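Local coordinates for fumarate reductase iron-sulfur subunit (PDB 7D6V), which carries electrons through its iron-sulfur clusters within mycobacterial succinate dehydrogenase Sdh1, on the way from succinate oxidation to quinone reduction, at the interface of chains A and B. Coordinates in Å, arbitrary orientation; residue numbers count along the deposited sequence, not the author numbering. Chains: chain A, Fumarate reductase iron-sulfur subunit; chain B, Succinate dehydrogenase (Membrane anchor subunit).

The interface of chains A and B. Residues chain A 156-157, 202-204; chain B 128-129, 136, 141, 143.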
ATOM      1  N   HIS A 156       9.204 -19.429   5.481  1.00 12.42           N
ATOM      2  CA  HIS A 156       9.340 -20.877   5.379  1.00 12.42           C
ATOM      3  C   HIS A 156       8.542 -21.624   6.435  1.00 12.42           C
ATOM      4  O   HIS A 156       8.332 -22.831   6.288  1.00 12.42           O
ATOM      5  CB  HIS A 156      10.811 -21.278   5.485  1.00 12.42           C
ATOM      6  CG  HIS A 156      11.396 -21.069   6.846  1.00 12.42           C
ATOM      7  ND1 HIS A 156      11.831 -22.112   7.636  1.00 12.42           N
ATOM      8  CD2 HIS A 156      11.606 -19.940   7.563  1.00 12.42           C
ATOM      9  CE1 HIS A 156      12.288 -21.633   8.777  1.00 12.42           C
ATOM     10  NE2 HIS A 156      12.164 -20.319   8.758  1.00 12.42           N
ATOM     11  N   VAL A 157       8.105 -20.944   7.497  1.00 12.31           N
ATOM     12  CA  VAL A 157       7.342 -21.615   8.544  1.00 12.31           C
ATOM     13  C   VAL A 157       6.064 -22.210   7.971  1.00 12.31           C
ATOM     14  O   VAL A 157       5.712 -23.359   8.258  1.00 12.31           O
ATOM     15  CB  VAL A 157       7.045 -20.641   9.699  1.00 12.31           C
ATOM     16  CG1 VAL A 157       6.267 -21.341  10.796  1.00 12.31           C
ATOM     17  CG2 VAL A 157       8.330 -20.061  10.244  1.00 12.31           C
ATOM     18  N   TYR A 202       7.681 -19.908  16.597  1.00 12.53           N
ATOM     19  CA  TYR A 202       7.966 -20.607  15.350  1.00 12.53           C
ATOM     20  C   TYR A 202       8.895 -19.804  14.457  1.00 12.53           C
ATOM     21  O   TYR A 202       9.593 -20.377  13.616  1.00 12.53           O
ATOM     22  CB  TYR A 202       6.669 -20.921  14.612  1.00 12.53           C
ATOM     23  CG  TYR A 202       5.958 -22.137  15.141  1.00 12.53           C
ATOM     24  CD1 TYR A 202       4.956 -22.018  16.090  1.00 12.53           C
ATOM     25  CD2 TYR A 202       6.292 -23.404  14.696  1.00 12.53           C
ATOM     26  CE1 TYR A 202       4.309 -23.127  16.577  1.00 12.53           C
ATOM     27  CE2 TYR A 202       5.649 -24.517  15.176  1.00 12.53           C
ATOM     28  CZ  TYR A 202       4.660 -24.374  16.116  1.00 12.53           C
ATOM     29  OH  TYR A 202       4.015 -25.485  16.600  1.00 12.53           O
ATOM     30  N   CYS A 203       8.775 -18.537  14.736  1.00 11.63           N
ATOM     31  CA  CYS A 203       9.630 -17.676  13.933  1.00 11.63           C
ATOM     32  C   CYS A 203      11.078 -17.833  14.370  1.00 11.63           C
ATOM     33  O   CYS A 203      11.461 -17.380  15.451  1.00 11.63           O
ATOM     34  CB  CYS A 203       9.189 -16.221  14.056  1.00 11.63           C
ATOM     35  SG  CYS A 203      10.179 -15.057  13.091  1.00 11.63           S
ATOM     36  N   ASN A 204      12.027 -18.442  13.431  1.00 12.63           N
ATOM     37  CA  ASN A 204      13.448 -18.160  13.427  1.00 12.63           C
ATOM     38  C   ASN A 204      13.660 -16.973  12.501  1.00 12.63           C
ATOM     39  O   ASN A 204      12.907 -16.774  11.546  1.00 12.63           O
ATOM     40  CB  ASN A 204      14.268 -19.383  13.004  1.00 12.63           C
ATOM     41  CG  ASN A 204      14.140 -19.719  11.533  1.00 12.63           C
ATOM     42  OD1 ASN A 204      13.170 -19.362  10.876  1.00 12.63           O
ATOM     43  ND2 ASN A 204      15.126 -20.429  11.013  1.00 12.63           N
TER
ATOM     44  N   SER B 128      17.426 -23.831   7.303  1.00 14.95           N
ATOM     45  CA  SER B 128      16.024 -23.611   7.633  1.00 14.95           C
ATOM     46  C   SER B 128      15.343 -22.952   6.436  1.00 14.95           C
ATOM     47  O   SER B 128      14.528 -23.608   5.793  1.00 14.95           O
ATOM     48  CB  SER B 128      15.881 -22.815   8.926  1.00 14.95           C
ATOM     49  OG  SER B 128      16.091 -23.651  10.047  1.00 14.95           O
ATOM     50  N   PRO B 129      15.615 -21.710   6.068  1.00 13.70           N
ATOM     51  CA  PRO B 129      15.735 -21.457   4.630  1.00 13.70           C
ATOM     52  C   PRO B 129      17.201 -21.464   4.231  1.00 13.70           C
ATOM     53  O   PRO B 129      17.994 -20.718   4.812  1.00 13.70           O
ATOM     54  CB  PRO B 129      15.067 -20.092   4.445  1.00 13.70           C
ATOM     55  CG  PRO B 129      15.232 -19.421   5.724  1.00 13.70           C
ATOM     56  CD  PRO B 129      15.294 -20.470   6.798  1.00 13.70           C
ATOM     57  N   GLU B 136      12.547 -26.400   1.864  1.00 16.02           N
ATOM     58  CA  GLU B 136      13.359 -26.962   2.932  1.00 16.02           C
ATOM     59  C   GLU B 136      13.721 -28.422   2.674  1.00 16.02           C
ATOM     60  O   GLU B 136      12.930 -29.181   2.111  1.00 16.02           O
ATOM     61  CB  GLU B 136      12.613 -26.888   4.257  1.00 16.02           C
ATOM     62  CG  GLU B 136      12.777 -25.591   4.955  1.00 16.02           C
ATOM     63  CD  GLU B 136      12.019 -25.507   6.258  1.00 16.02           C
ATOM     64  OE1 GLU B 136      10.807 -25.782   6.265  1.00 16.02           O
ATOM     65  OE2 GLU B 136      12.638 -25.160   7.282  1.00 16.02           O
ATOM     66  N   TYR B 141       9.132 -28.842  11.490  1.00 13.58           N
ATOM     67  CA  TYR B 141       9.780 -27.602  11.907  1.00 13.58           C
ATOM     68  C   TYR B 141       9.047 -27.046  13.114  1.00 13.58           C
ATOM     69  O   TYR B 141       7.842 -26.788  13.041  1.00 13.58           O
ATOM     70  CB  TYR B 141       9.790 -26.588  10.770  1.00 13.58           C
ATOM     71  CG  TYR B 141      10.235 -25.204  11.174  1.00 13.58           C
ATOM     72  CD1 TYR B 141      11.579 -24.888  11.280  1.00 13.58           C
ATOM     73  CD2 TYR B 141       9.306 -24.213  11.443  1.00 13.58           C
ATOM     74  CE1 TYR B 141      11.984 -23.627  11.648  1.00 13.58           C
ATOM     75  CE2 TYR B 141       9.701 -22.953  11.812  1.00 13.58           C
ATOM     76  CZ  TYR B 141      11.039 -22.663  11.912  1.00 13.58           C
ATOM     77  OH  TYR B 141      11.430 -21.400  12.280  1.00 13.58           O
ATOM     78  N   GLY B 143      10.849 -24.460  15.032  1.00 14.32           N
ATOM     79  CA  GLY B 143      11.399 -23.133  15.247  1.00 14.32           C
ATOM     80  C   GLY B 143      12.152 -23.065  16.551  1.00 14.32           C
ATOM     81  O   GLY B 143      12.998 -23.911  16.839  1.00 14.32           O
TER
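B:Tyr141 pushes its phenol tip into chain A, between A:His156 and the segment A:Tyr202 to A:Asn204. CG is anti to the backbone N and beside the carbonyl carbon (chi1 171°), which carries the ring towards chain A. The hydroxyl OH donates to the carbonyl O of A:Tyr202, nearly along the C=O axis. The same oxygen accepts the backbone N-H of A:Asn204, with N to OH 3.2 Å. OD1 of A:Asn204, 3.0 Å from OH, could compete for the hydroxyl proton. A:His156 turns its CE1 edge to one face of the tyrosine, ring planes 65° apart, with CE1 3.5 Å from CE1 of B:Tyr141. B:Gly143 N lies over the opposite face. A:Val157 CG2 packs 3.6 Å from B:Tyr141 CE2.

The imidazole is held at both nitrogens, which fixes its rotation. NE2 meets OD1 of A:Asn204 close to the ring plane. ND1 meets the carboxylate OE2 of B:Glu136 at 3.2 Å, from above the carboxylate plane. If both donate, the imidazole would be protonated, a state B:Glu136 could favour. B:Pro129 CD sits over the centre of the imidazole face.

The B:Glu136 side is polar and thinly packed: its carboxylate tip hides 7 Å², against 72 Å² for B:Tyr141. B:Ser128 touches through CB, 3.3 Å from A:Asn204 ND2.

The chain B residues lie in the long loop between helices 115-124 and 147-150. Chain A contributes the start of helix 156-159, the end of 3-10 helix 200-202 and the loop that follows. A:Val157, A:Cys203 and A:Asn204 also line the 3Fe-4S cluster pocket.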